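Local coordinates for protein racemase (Pseudovibrio sp. JE062, PDB 3MKC) that belongs to the enolase superfamily and joins an N-terminal capping domain to a C-terminal TIM-barrel-like domain, at residues A[167-172]-A[200-205]; A[309-314]-A[326-331]; A[349-352]-A[357-360]. All coordinates share one frame; numbering follows the deposited sequence.

Contact 1 (A[167-172]-A[200-205]); sequences KAKAHN and GILGHD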
ATOM      1  N   LYS A 167      -6.989  17.083 -15.254  1.00 25.25           N
ATOM      2  CA  LYS A 167      -6.977  15.797 -15.942  1.00 25.57           C
ATOM      3  C   LYS A 167      -7.770  14.759 -15.158  1.00 25.29           C
ATOM      4  O   LYS A 167      -8.481  13.944 -15.740  1.00 24.89           O
ATOM      5  CB  LYS A 167      -5.540  15.301 -16.141  1.00 24.92           C
ATOM      6  CG  LYS A 167      -5.442  14.026 -16.977  1.00 24.49           C
ATOM      7  CD  LYS A 167      -3.996  13.662 -17.267  1.00 24.57           C
ATOM      8  CE  LYS A 167      -3.903  12.424 -18.137  1.00 26.53           C
ATOM      9  NZ  LYS A 167      -2.492  12.099 -18.498  1.00 28.03           N
ATOM     10  N   ALA A 168      -7.645  14.793 -13.834  1.00 26.55           N
ATOM     11  CA  ALA A 168      -8.365  13.847 -12.986  1.00 25.47           C
ATOM     12  C   ALA A 168      -9.861  14.023 -13.190  1.00 24.96           C
ATOM     13  O   ALA A 168     -10.599  13.045 -13.267  1.00 25.90           O
ATOM     14  CB  ALA A 168      -8.007  14.067 -11.514  1.00 26.01           C
ATOM     15  N   LYS A 169     -10.308  15.272 -13.281  1.00 25.18           N
ATOM     16  CA  LYS A 169     -11.724  15.550 -13.484  1.00 25.65           C
ATOM     17  C   LYS A 169     -12.158  15.078 -14.866  1.00 25.83           C
ATOM     18  O   LYS A 169     -13.272  14.579 -15.046  1.00 23.63           O
ATOM     19  CB  LYS A 169     -11.997  17.047 -13.333  1.00 27.84           C
ATOM     20  CG  LYS A 169     -11.507  17.609 -12.008  1.00 29.73           C
ATOM     21  CD  LYS A 169     -12.281  18.843 -11.574  1.00 31.99           C
ATOM     22  CE  LYS A 169     -12.106  20.009 -12.524  1.00 33.45           C
ATOM     23  NZ  LYS A 169     -12.846  21.203 -12.029  1.00 33.56           N
ATOM     24  N   ALA A 170     -11.264  15.234 -15.837  1.00 26.83           N
ATOM     25  CA  ALA A 170     -11.542  14.824 -17.209  1.00 27.41           C
ATOM     26  C   ALA A 170     -11.730  13.314 -17.300  1.00 27.73           C
ATOM     27  O   ALA A 170     -12.435  12.823 -18.184  1.00 27.17           O
ATOM     28  CB  ALA A 170     -10.404  15.266 -18.125  1.00 29.32           C
ATOM     29  N   HIS A 171     -11.093  12.579 -16.388  1.00 26.68           N
ATOM     30  CA  HIS A 171     -11.196  11.121 -16.370  1.00 26.22           C
ATOM     31  C   HIS A 171     -12.156  10.653 -15.285  1.00 26.05           C
ATOM     32  O   HIS A 171     -12.170   9.474 -14.925  1.00 26.65           O
ATOM     33  CB  HIS A 171      -9.829  10.483 -16.117  1.00 26.29           C
ATOM     34  CG  HIS A 171      -8.870  10.620 -17.256  1.00 26.39           C
ATOM     35  ND1 HIS A 171      -8.430  11.840 -17.719  1.00 27.02           N
ATOM     36  CD2 HIS A 171      -8.240   9.684 -18.004  1.00 25.64           C
ATOM     37  CE1 HIS A 171      -7.569  11.652 -18.703  1.00 25.86           C
ATOM     38  NE2 HIS A 171      -7.436  10.353 -18.895  1.00 25.80           N
ATOM     39  N   ASN A 172     -12.951  11.580 -14.762  1.00 25.58           N
ATOM     40  CA  ASN A 172     -13.911  11.269 -13.705  1.00 25.37           C
ATOM     41  C   ASN A 172     -13.318  10.487 -12.535  1.00 23.84           C
ATOM     42  O   ASN A 172     -13.937   9.545 -12.034  1.00 24.32           O
ATOM     43  CB  ASN A 172     -15.107  10.498 -14.271  1.00 26.95           C
ATOM     44  CG  ASN A 172     -15.928  11.326 -15.238  1.00 29.85           C
ATOM     45  OD1 ASN A 172     -16.293  12.466 -14.944  1.00 32.43           O
ATOM     46  ND2 ASN A 172     -16.230  10.756 -16.395  1.00 31.39           N
ATOM     47  N   GLY A 200     -10.110  24.887  -4.832  1.00 22.48           N
ATOM     48  CA  GLY A 200     -10.831  25.786  -5.717  1.00 24.13           C
ATOM     49  C   GLY A 200     -10.741  25.298  -7.150  1.00 24.22           C
ATOM     50  O   GLY A 200     -11.714  25.350  -7.897  1.00 25.69           O
ATOM     51  N   ILE A 201      -9.559  24.819  -7.526  1.00 24.58           N
ATOM     52  CA  ILE A 201      -9.311  24.298  -8.866  1.00 24.34           C
ATOM     53  C   ILE A 201     -10.052  22.982  -9.082  1.00 25.15           C
ATOM     54  O   ILE A 201     -10.751  22.803 -10.075  1.00 25.92           O
ATOM     55  CB  ILE A 201      -7.802  24.026  -9.088  1.00 23.78           C
ATOM     56  CG1 ILE A 201      -7.017  25.330  -8.993  1.00 24.01           C
ATOM     57  CG2 ILE A 201      -7.583  23.334 -10.431  1.00 22.99           C
ATOM     58  CD1 ILE A 201      -5.514  25.145  -9.082  1.00 25.12           C
ATOM     59  N   LEU A 202      -9.888  22.067  -8.133  1.00 25.02           N
ATOM     60  CA  LEU A 202     -10.500  20.748  -8.208  1.00 25.21           C
ATOM     61  C   LEU A 202     -12.024  20.736  -8.159  1.00 25.34           C
ATOM     62  O   LEU A 202     -12.669  19.955  -8.860  1.00 26.22           O
ATOM     63  CB  LEU A 202      -9.957  19.865  -7.080  1.00 23.56           C
ATOM     64  CG  LEU A 202     -10.495  18.434  -7.046  1.00 22.65           C
ATOM     65  CD1 LEU A 202     -10.080  17.707  -8.319  1.00 20.47           C
ATOM     66  CD2 LEU A 202      -9.966  17.709  -5.811  1.00 21.77           C
ATOM     67  N   GLY A 203     -12.603  21.598  -7.335  1.00 26.97           N
ATOM     68  CA  GLY A 203     -14.047  21.615  -7.210  1.00 26.30           C
ATOM     69  C   GLY A 203     -14.398  20.728  -6.032  1.00 27.98           C
ATOM     70  O   GLY A 203     -13.543  20.004  -5.526  1.00 27.56           O
ATOM     71  N   HIS A 204     -15.648  20.774  -5.593  1.00 28.35           N
ATOM     72  CA  HIS A 204     -16.076  19.979  -4.449  1.00 28.66           C
ATOM     73  C   HIS A 204     -16.692  18.634  -4.811  1.00 28.09           C
ATOM     74  O   HIS A 204     -16.975  17.821  -3.927  1.00 26.23           O
ATOM     75  CB  HIS A 204     -17.054  20.791  -3.595  1.00 29.63           C
ATOM     76  CG  HIS A 204     -16.383  21.767  -2.678  1.00 29.12           C
ATOM     77  ND1 HIS A 204     -16.171  21.505  -1.340  1.00 29.48           N
ATOM     78  CD2 HIS A 204     -15.868  22.999  -2.905  1.00 30.07           C
ATOM     79  CE1 HIS A 204     -15.556  22.534  -0.784  1.00 29.82           C
ATOM     80  NE2 HIS A 204     -15.361  23.454  -1.712  1.00 29.88           N
ATOM     81  N   ASP A 205     -16.888  18.394  -6.105  1.00 27.03           N
ATOM     82  CA  ASP A 205     -17.467  17.138  -6.567  1.00 27.90           C
ATOM     83  C   ASP A 205     -16.513  15.968  -6.379  1.00 27.18           C
ATOM     84  O   ASP A 205     -16.941  14.832  -6.205  1.00 29.22           O
ATOM     85  CB  ASP A 205     -17.847  17.240  -8.044  1.00 30.60           C
ATOM     86  CG  ASP A 205     -19.226  17.823  -8.250  1.00 34.07           C
ATOM     87  OD1 ASP A 205     -19.818  18.333  -7.273  1.00 33.14           O
ATOM     88  OD2 ASP A 205     -19.717  17.774  -9.400  1.00 36.62           O
TER

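Contact 2 (A[309-314]-A[326-331]); sequences VQVMPH and IHYQFA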
ATOM      1  N   VAL A 309     -12.946   2.073  11.970  1.00 10.02           N
ATOM      2  CA  VAL A 309     -11.756   2.652  11.371  1.00  8.27           C
ATOM      3  C   VAL A 309     -11.622   2.169   9.930  1.00  7.94           C
ATOM      4  O   VAL A 309     -11.700   0.974   9.661  1.00 10.55           O
ATOM      5  CB  VAL A 309     -10.504   2.239  12.168  1.00  8.46           C
ATOM      6  CG1 VAL A 309      -9.235   2.656  11.441  1.00  6.52           C
ATOM      7  CG2 VAL A 309     -10.554   2.878  13.553  1.00  8.98           C
ATOM      8  N   GLN A 310     -11.423   3.107   9.011  1.00  9.21           N
ATOM      9  CA  GLN A 310     -11.263   2.767   7.602  1.00  7.35           C
ATOM     10  C   GLN A 310      -9.831   2.368   7.323  1.00  9.31           C
ATOM     11  O   GLN A 310      -8.918   2.771   8.041  1.00 10.56           O
ATOM     12  CB  GLN A 310     -11.587   3.976   6.716  1.00  6.88           C
ATOM     13  CG  GLN A 310     -12.971   4.542   6.901  1.00  8.39           C
ATOM     14  CD  GLN A 310     -13.326   5.538   5.808  1.00  9.62           C
ATOM     15  OE1 GLN A 310     -12.454   6.235   5.282  1.00 12.88           O
ATOM     16  NE2 GLN A 310     -14.604   5.617   5.471  1.00  9.19           N
ATOM     17  N   VAL A 311      -9.635   1.576   6.274  1.00  9.87           N
ATOM     18  CA  VAL A 311      -8.293   1.187   5.886  1.00  9.46           C
ATOM     19  C   VAL A 311      -8.118   1.455   4.400  1.00 11.73           C
ATOM     20  O   VAL A 311      -8.925   1.023   3.582  1.00 12.90           O
ATOM     21  CB  VAL A 311      -8.011  -0.299   6.141  1.00  8.29           C
ATOM     22  CG1 VAL A 311      -6.579  -0.634   5.710  1.00  8.71           C
ATOM     23  CG2 VAL A 311      -8.203  -0.620   7.621  1.00  9.89           C
HETATM   24  N   MSE A 312      -7.076   2.206   4.075  1.00 11.84           N
HETATM   25  CA  MSE A 312      -6.724   2.523   2.693  1.00 10.53           C
HETATM   26  C   MSE A 312      -5.227   2.288   2.714  1.00 10.01           C
HETATM   27  O   MSE A 312      -4.451   3.194   3.017  1.00 12.32           O
HETATM   28  CB  MSE A 312      -7.029   3.982   2.361  1.00 11.13           C
HETATM   29  CG  MSE A 312      -8.518   4.296   2.258  1.00 11.37           C
HETATM   30 SE   MSE A 312      -8.865   6.029   1.519  1.00 20.03          SE
HETATM   31  CE  MSE A 312     -10.740   6.035   1.792  1.00 11.37           C
ATOM     32  N   PRO A 313      -4.802   1.055   2.412  1.00 11.95           N
ATOM     33  CA  PRO A 313      -3.378   0.722   2.422  1.00 12.21           C
ATOM     34  C   PRO A 313      -2.503   1.609   1.559  1.00 13.04           C
ATOM     35  O   PRO A 313      -2.841   1.905   0.410  1.00 13.47           O
ATOM     36  CB  PRO A 313      -3.359  -0.733   1.959  1.00 12.43           C
ATOM     37  CG  PRO A 313      -4.697  -1.254   2.386  1.00 12.55           C
ATOM     38  CD  PRO A 313      -5.604  -0.114   2.007  1.00 12.67           C
ATOM     39  N   HIS A 314      -1.379   2.035   2.125  1.00 12.54           N
ATOM     40  CA  HIS A 314      -0.440   2.866   1.388  1.00 15.98           C
ATOM     41  C   HIS A 314      -0.010   2.038   0.184  1.00 17.56           C
ATOM     42  O   HIS A 314       0.254   0.838   0.306  1.00 16.88           O
ATOM     43  CB  HIS A 314       0.769   3.187   2.257  1.00 17.35           C
ATOM     44  CG  HIS A 314       1.874   3.881   1.526  1.00 19.47           C
ATOM     45  ND1 HIS A 314       1.756   5.167   1.041  1.00 23.00           N
ATOM     46  CD2 HIS A 314       3.123   3.473   1.205  1.00 19.02           C
ATOM     47  CE1 HIS A 314       2.887   5.520   0.456  1.00 19.85           C
ATOM     48  NE2 HIS A 314       3.733   4.509   0.541  1.00 20.55           N
ATOM     49  N   ILE A 326      -6.031  -3.848  -5.884  1.00 13.33           N
ATOM     50  CA  ILE A 326      -7.366  -3.999  -6.448  1.00 13.19           C
ATOM     51  C   ILE A 326      -8.044  -5.226  -5.842  1.00 12.53           C
ATOM     52  O   ILE A 326      -9.227  -5.196  -5.503  1.00 14.77           O
ATOM     53  CB  ILE A 326      -7.310  -4.148  -7.988  1.00 14.13           C
ATOM     54  CG1 ILE A 326      -6.862  -2.825  -8.610  1.00 14.18           C
ATOM     55  CG2 ILE A 326      -8.682  -4.553  -8.527  1.00 13.81           C
ATOM     56  CD1 ILE A 326      -6.643  -2.889 -10.115  1.00 16.71           C
ATOM     57  N   HIS A 327      -7.293  -6.313  -5.698  1.00 12.98           N
ATOM     58  CA  HIS A 327      -7.861  -7.526  -5.132  1.00 12.41           C
ATOM     59  C   HIS A 327      -8.226  -7.261  -3.684  1.00 12.12           C
ATOM     60  O   HIS A 327      -9.247  -7.744  -3.192  1.00 12.91           O
ATOM     61  CB  HIS A 327      -6.866  -8.679  -5.252  1.00 13.35           C
ATOM     62  CG  HIS A 327      -6.777  -9.246  -6.633  1.00 12.74           C
ATOM     63  ND1 HIS A 327      -7.473 -10.370  -7.022  1.00 13.63           N
ATOM     64  CD2 HIS A 327      -6.092  -8.831  -7.727  1.00 16.66           C
ATOM     65  CE1 HIS A 327      -7.220 -10.623  -8.294  1.00 16.16           C
ATOM     66  NE2 HIS A 327      -6.384  -9.704  -8.745  1.00 14.98           N
ATOM     67  N   TYR A 328      -7.385  -6.483  -3.012  1.00 10.83           N
ATOM     68  CA  TYR A 328      -7.627  -6.106  -1.621  1.00 11.08           C
ATOM     69  C   TYR A 328      -8.945  -5.336  -1.490  1.00 11.02           C
ATOM     70  O   TYR A 328      -9.817  -5.693  -0.693  1.00 11.56           O
ATOM     71  CB  TYR A 328      -6.482  -5.224  -1.105  1.00 12.02           C
ATOM     72  CG  TYR A 328      -6.832  -4.519   0.191  1.00 10.87           C
ATOM     73  CD1 TYR A 328      -6.694  -5.163   1.416  1.00 13.19           C
ATOM     74  CD2 TYR A 328      -7.405  -3.243   0.176  1.00 12.93           C
ATOM     75  CE1 TYR A 328      -7.128  -4.561   2.598  1.00 12.09           C
ATOM     76  CE2 TYR A 328      -7.844  -2.634   1.349  1.00 12.28           C
ATOM     77  CZ  TYR A 328      -7.707  -3.301   2.557  1.00 13.79           C
ATOM     78  OH  TYR A 328      -8.178  -2.732   3.719  1.00 12.12           O
ATOM     79  N   GLN A 329      -9.103  -4.286  -2.291  1.00 12.05           N
ATOM     80  CA  GLN A 329     -10.312  -3.474  -2.197  1.00 11.46           C
ATOM     81  C   GLN A 329     -11.588  -4.253  -2.479  1.00 11.73           C
ATOM     82  O   GLN A 329     -12.628  -3.974  -1.894  1.00 13.93           O
ATOM     83  CB  GLN A 329     -10.233  -2.258  -3.124  1.00 13.09           C
ATOM     84  CG  GLN A 329     -11.356  -1.247  -2.881  1.00 14.38           C
ATOM     85  CD  GLN A 329     -11.199  -0.495  -1.563  1.00 16.91           C
ATOM     86  OE1 GLN A 329     -10.397  -0.869  -0.707  1.00 14.16           O
ATOM     87  NE2 GLN A 329     -11.981   0.569  -1.393  1.00 15.30           N
ATOM     88  N   PHE A 330     -11.519  -5.231  -3.373  1.00 12.23           N
ATOM     89  CA  PHE A 330     -12.706  -6.019  -3.678  1.00 12.70           C
ATOM     90  C   PHE A 330     -13.141  -6.954  -2.552  1.00 12.18           C
ATOM     91  O   PHE A 330     -14.317  -6.989  -2.184  1.00 12.93           O
ATOM     92  CB  PHE A 330     -12.484  -6.847  -4.947  1.00 12.18           C
ATOM     93  CG  PHE A 330     -12.919  -6.148  -6.202  1.00 16.00           C
ATOM     94  CD1 PHE A 330     -14.274  -5.978  -6.480  1.00 14.48           C
ATOM     95  CD2 PHE A 330     -11.979  -5.632  -7.090  1.00 14.90           C
ATOM     96  CE1 PHE A 330     -14.690  -5.297  -7.628  1.00 16.31           C
ATOM     97  CE2 PHE A 330     -12.385  -4.950  -8.239  1.00 16.51           C
ATOM     98  CZ  PHE A 330     -13.748  -4.783  -8.504  1.00 15.57           C
ATOM     99  N   ALA A 331     -12.191  -7.692  -1.990  1.00 11.92           N
ATOM    100  CA  ALA A 331     -12.527  -8.669  -0.958  1.00 12.22           C
ATOM    101  C   ALA A 331     -12.353  -8.236   0.493  1.00 11.73           C
ATOM    102  O   ALA A 331     -13.047  -8.743   1.372  1.00 14.13           O
ATOM    103  CB  ALA A 331     -11.725  -9.934  -1.192  1.00 13.68           C
TER
HETATM  104  O   HOH W   1     -10.874   0.020   1.877  1.00 11.27           O

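Contact 3 (A[349-352]-A[357-360]); sequences ELRK and PEAE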
ATOM      1  N   GLU A 349       9.099   4.838 -14.477  1.00 28.15           N
ATOM      2  CA  GLU A 349       9.331   3.762 -15.433  1.00 28.20           C
ATOM      3  C   GLU A 349       9.055   2.393 -14.817  1.00 26.67           C
ATOM      4  O   GLU A 349       8.415   1.542 -15.427  1.00 25.33           O
ATOM      5  CB  GLU A 349      10.781   3.797 -15.929  1.00 31.19           C
ATOM      6  CG  GLU A 349      11.162   4.986 -16.818  1.00 35.99           C
ATOM      7  CD  GLU A 349      11.214   6.310 -16.076  1.00 38.18           C
ATOM      8  OE1 GLU A 349      11.606   6.321 -14.891  1.00 38.46           O
ATOM      9  OE2 GLU A 349      10.881   7.349 -16.688  1.00 40.32           O
ATOM     10  N   LEU A 350       9.549   2.189 -13.601  1.00 24.86           N
ATOM     11  CA  LEU A 350       9.375   0.919 -12.907  1.00 24.06           C
ATOM     12  C   LEU A 350       7.894   0.588 -12.719  1.00 23.64           C
ATOM     13  O   LEU A 350       7.451  -0.525 -13.011  1.00 24.52           O
ATOM     14  CB  LEU A 350      10.078   0.983 -11.551  1.00 24.37           C
ATOM     15  CG  LEU A 350      10.731  -0.307 -11.073  1.00 26.67           C
ATOM     16  CD1 LEU A 350      11.697  -0.825 -12.133  1.00 26.80           C
ATOM     17  CD2 LEU A 350      11.463  -0.035  -9.772  1.00 25.41           C
ATOM     18  N   ARG A 351       7.136   1.559 -12.226  1.00 22.87           N
ATOM     19  CA  ARG A 351       5.706   1.377 -12.009  1.00 24.80           C
ATOM     20  C   ARG A 351       4.995   1.101 -13.332  1.00 25.50           C
ATOM     21  O   ARG A 351       4.015   0.358 -13.384  1.00 26.38           O
ATOM     22  CB  ARG A 351       5.106   2.632 -11.374  1.00 25.58           C
ATOM     23  CG  ARG A 351       3.582   2.654 -11.382  1.00 25.31           C
ATOM     24  CD  ARG A 351       3.016   1.566 -10.488  1.00 25.62           C
ATOM     25  NE  ARG A 351       1.559   1.495 -10.560  1.00 25.94           N
ATOM     26  CZ  ARG A 351       0.882   0.912 -11.543  1.00 24.81           C
ATOM     27  NH1 ARG A 351       1.526   0.337 -12.550  1.00 25.28           N
ATOM     28  NH2 ARG A 351      -0.443   0.906 -11.521  1.00 25.31           N
ATOM     29  N   LYS A 352       5.498   1.706 -14.399  1.00 26.05           N
ATOM     30  CA  LYS A 352       4.898   1.545 -15.718  1.00 26.79           C
ATOM     31  C   LYS A 352       5.238   0.266 -16.487  1.00 26.27           C
ATOM     32  O   LYS A 352       4.356  -0.336 -17.103  1.00 26.45           O
ATOM     33  CB  LYS A 352       5.257   2.740 -16.600  1.00 27.53           C
ATOM     34  CG  LYS A 352       4.695   4.074 -16.149  1.00 29.05           C
ATOM     35  CD  LYS A 352       5.046   5.134 -17.177  1.00 31.57           C
ATOM     36  CE  LYS A 352       4.399   6.470 -16.872  1.00 31.82           C
ATOM     37  NZ  LYS A 352       4.661   7.439 -17.967  1.00 36.41           N
ATOM     38  N   PRO A 357      -0.461  -7.399 -17.267  1.00 22.39           N
ATOM     39  CA  PRO A 357      -0.961  -6.151 -17.850  1.00 22.03           C
ATOM     40  C   PRO A 357      -1.337  -5.134 -16.779  1.00 23.35           C
ATOM     41  O   PRO A 357      -1.227  -5.409 -15.587  1.00 24.63           O
ATOM     42  CB  PRO A 357      -2.176  -6.618 -18.633  1.00 22.43           C
ATOM     43  CG  PRO A 357      -2.741  -7.663 -17.727  1.00 23.88           C
ATOM     44  CD  PRO A 357      -1.513  -8.431 -17.265  1.00 22.40           C
ATOM     45  N   GLU A 358      -1.782  -3.963 -17.221  1.00 23.32           N
ATOM     46  CA  GLU A 358      -2.210  -2.880 -16.340  1.00 24.29           C
ATOM     47  C   GLU A 358      -3.736  -2.885 -16.359  1.00 24.08           C
ATOM     48  O   GLU A 358      -4.344  -2.932 -17.433  1.00 23.68           O
ATOM     49  CB  GLU A 358      -1.698  -1.538 -16.875  1.00 26.08           C
ATOM     50  CG  GLU A 358      -1.968  -0.342 -15.980  1.00 28.79           C
ATOM     51  CD  GLU A 358      -1.135  -0.369 -14.719  1.00 31.02           C
ATOM     52  OE1 GLU A 358       0.086  -0.616 -14.824  1.00 32.10           O
ATOM     53  OE2 GLU A 358      -1.694  -0.137 -13.627  1.00 31.38           O
ATOM     54  N   ALA A 359      -4.356  -2.844 -15.184  1.00 23.28           N
ATOM     55  CA  ALA A 359      -5.812  -2.852 -15.106  1.00 22.89           C
ATOM     56  C   ALA A 359      -6.384  -1.579 -15.719  1.00 22.10           C
ATOM     57  O   ALA A 359      -5.881  -0.482 -15.481  1.00 20.82           O
ATOM     58  CB  ALA A 359      -6.259  -2.977 -13.657  1.00 22.51           C
ATOM     59  N   GLU A 360      -7.446  -1.727 -16.500  1.00 22.41           N
ATOM     60  CA  GLU A 360      -8.065  -0.577 -17.140  1.00 24.69           C
ATOM     61  C   GLU A 360      -9.009   0.170 -16.205  1.00 24.29           C
ATOM     62  O   GLU A 360      -9.962  -0.398 -15.671  1.00 24.07           O
ATOM     63  CB  GLU A 360      -8.814  -1.009 -18.408  1.00 26.35           C
ATOM     64  CG  GLU A 360      -7.894  -1.471 -19.540  1.00 30.27           C
ATOM     65  CD  GLU A 360      -8.632  -1.705 -20.855  1.00 32.44           C
ATOM     66  OE1 GLU A 360      -8.988  -2.870 -21.162  1.00 31.12           O
ATOM     67  OE2 GLU A 360      -8.860  -0.709 -21.578  1.00 32.93           O
TER

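Contact 1 (A[167-172]-A[200-205])
The flat groups that meet Lys169 are the peptide carbonyls of Ile201 and Leu202. NZ of Lys169 lies in the carbonyl plane of Ile201 and bonds its O at 3.3 Å, with a C=O...N angle of 156°; a second, weak bond runs from Lys169 NZ to Leu202 O at 3.4 Å. Lower down the same chain, Lys169 CD presses against Leu202 O at only 3.0 Å, a tight contact, while CG lies 4.0 Å from Leu202 CD1. The bend at chi3 (-64°) turns the end of the lysine toward both oxygens. Glu166 OE1 is a long, weak ion-pair partner of Lys169 NZ. Leu202 also packs on Val176 of strand 175-179, and Ile201 fits against helix 154-170.

Around the turn, the His171 ring uses ND1 to hold Lys167 O at 2.9 Å, the oxygen tilted from the ring plane, and meets Phe345 edge-to-face. A Schellman motif with Asn172 as C-prime residue ends helix 154-170 here.

Both helices belong to consecutive beta-alpha units of the barrel. The ammonium thus sits at the C-terminal end of helix 188-202, where it probably eases the partial negative charge gathered on the last carbonyls.

Contact 2 (A[309-314]-A[326-331])
Pro313 lies over one face of the Tyr328 ring in a CH-pi contact: its CG is 3.8 Å from the ring centroid and 22° off the normal, displaced toward the rim. Pro313 CD sits lower and just outside the rim, 3.4 Å from Tyr328 CE2. Next to it, Val311 reaches the far end of the tyrosine, CG1 touching OH at 3.3 Å, and the two side chains cross at about a right angle. Tyr328 carries its ring anti to the backbone N (chi1 165°), which sends it out from helix 319-331 to meet the oncoming proline.

A water links the two segments, donating to Val311 O at 2.8 Å and to Gln329 OE1 at 2.8 Å, and thereby joins the strand backbone to the helix by a polar route next to the apolar one.

One step further out, the tyrosine hydroxyl is hydrogen-bonded to Thr301 OG1 of helix 293-306, which anchors the far end of the ring. Asn334 bonds both Val309 O and Val311 N, steadying the strand. Strand 310-311 pairs in parallel with strand 283-284, and Val311 also packs on Thr301 and Ala304. The contact therefore fills the layer between a short barrel strand and the helix that follows it, with helix 293-306, which touches both Val311 and Tyr328, alongside.

Contact 3 (A[349-352]-A[357-360])
Arg351 and Glu358 meet end-on, two nitrogens to two oxygens. NH1 of Arg351 bonds OE1 of Glu358 at 2.9 Å, and NH2 bonds OE2 at 2.7 Å; both hydrogen bonds are nearly straight, and both oxygens are approached on the syn side. The oxygens lie close to the guanidinium plane, but the nitrogens stand somewhat out of the carboxylate plane, because the two flat groups are turned 27° against each other.

Conformation brings them together. Both side chains start with CG anti to the backbone N, and both then bend at chi2, by 66° in Arg351. From its bend the arginine runs on extended through chi3 and turns again at chi4 (79°), which sets the guanidinium against the rest of the chain; the two chains cross at about a right angle.

OE2 is also held by the hydroxyl of Tyr340, and NH2 has a weak second bond to Val341 O, so the doubly gripped pair would be restrained in rotation, with its charges largely balanced. Pro343 touches both side chains, and Arg351 packs on Ser322 of helix 319-331. The bridge thus ties the short helix 349-353 to the loop that follows strand 355-356, beside the end of barrel strand 339-340.

All three contacts lie in the barrel-like domain, and they follow one another along the chain without overlapping. Contact 1 joins two early helices, 154-170 and 188-202, on its periphery, about 24 Å from the centre of the chain. Contact 2, nearer that centre, belongs to the late strand 310-311 and helix 319-331; its centre is 23 Å from that of contact 1. Contact 3 comes after the helix, 19 Å from contact 2 between centres, and the two touch where Ile326 CD1 meets Ala359 CB at 3.6 Å. Helix 319-331 therefore connects them, while contact 1 stays about 9 Å from contact 3 at the nearest atoms and lies in a separate part of the barrel's outer helical layer.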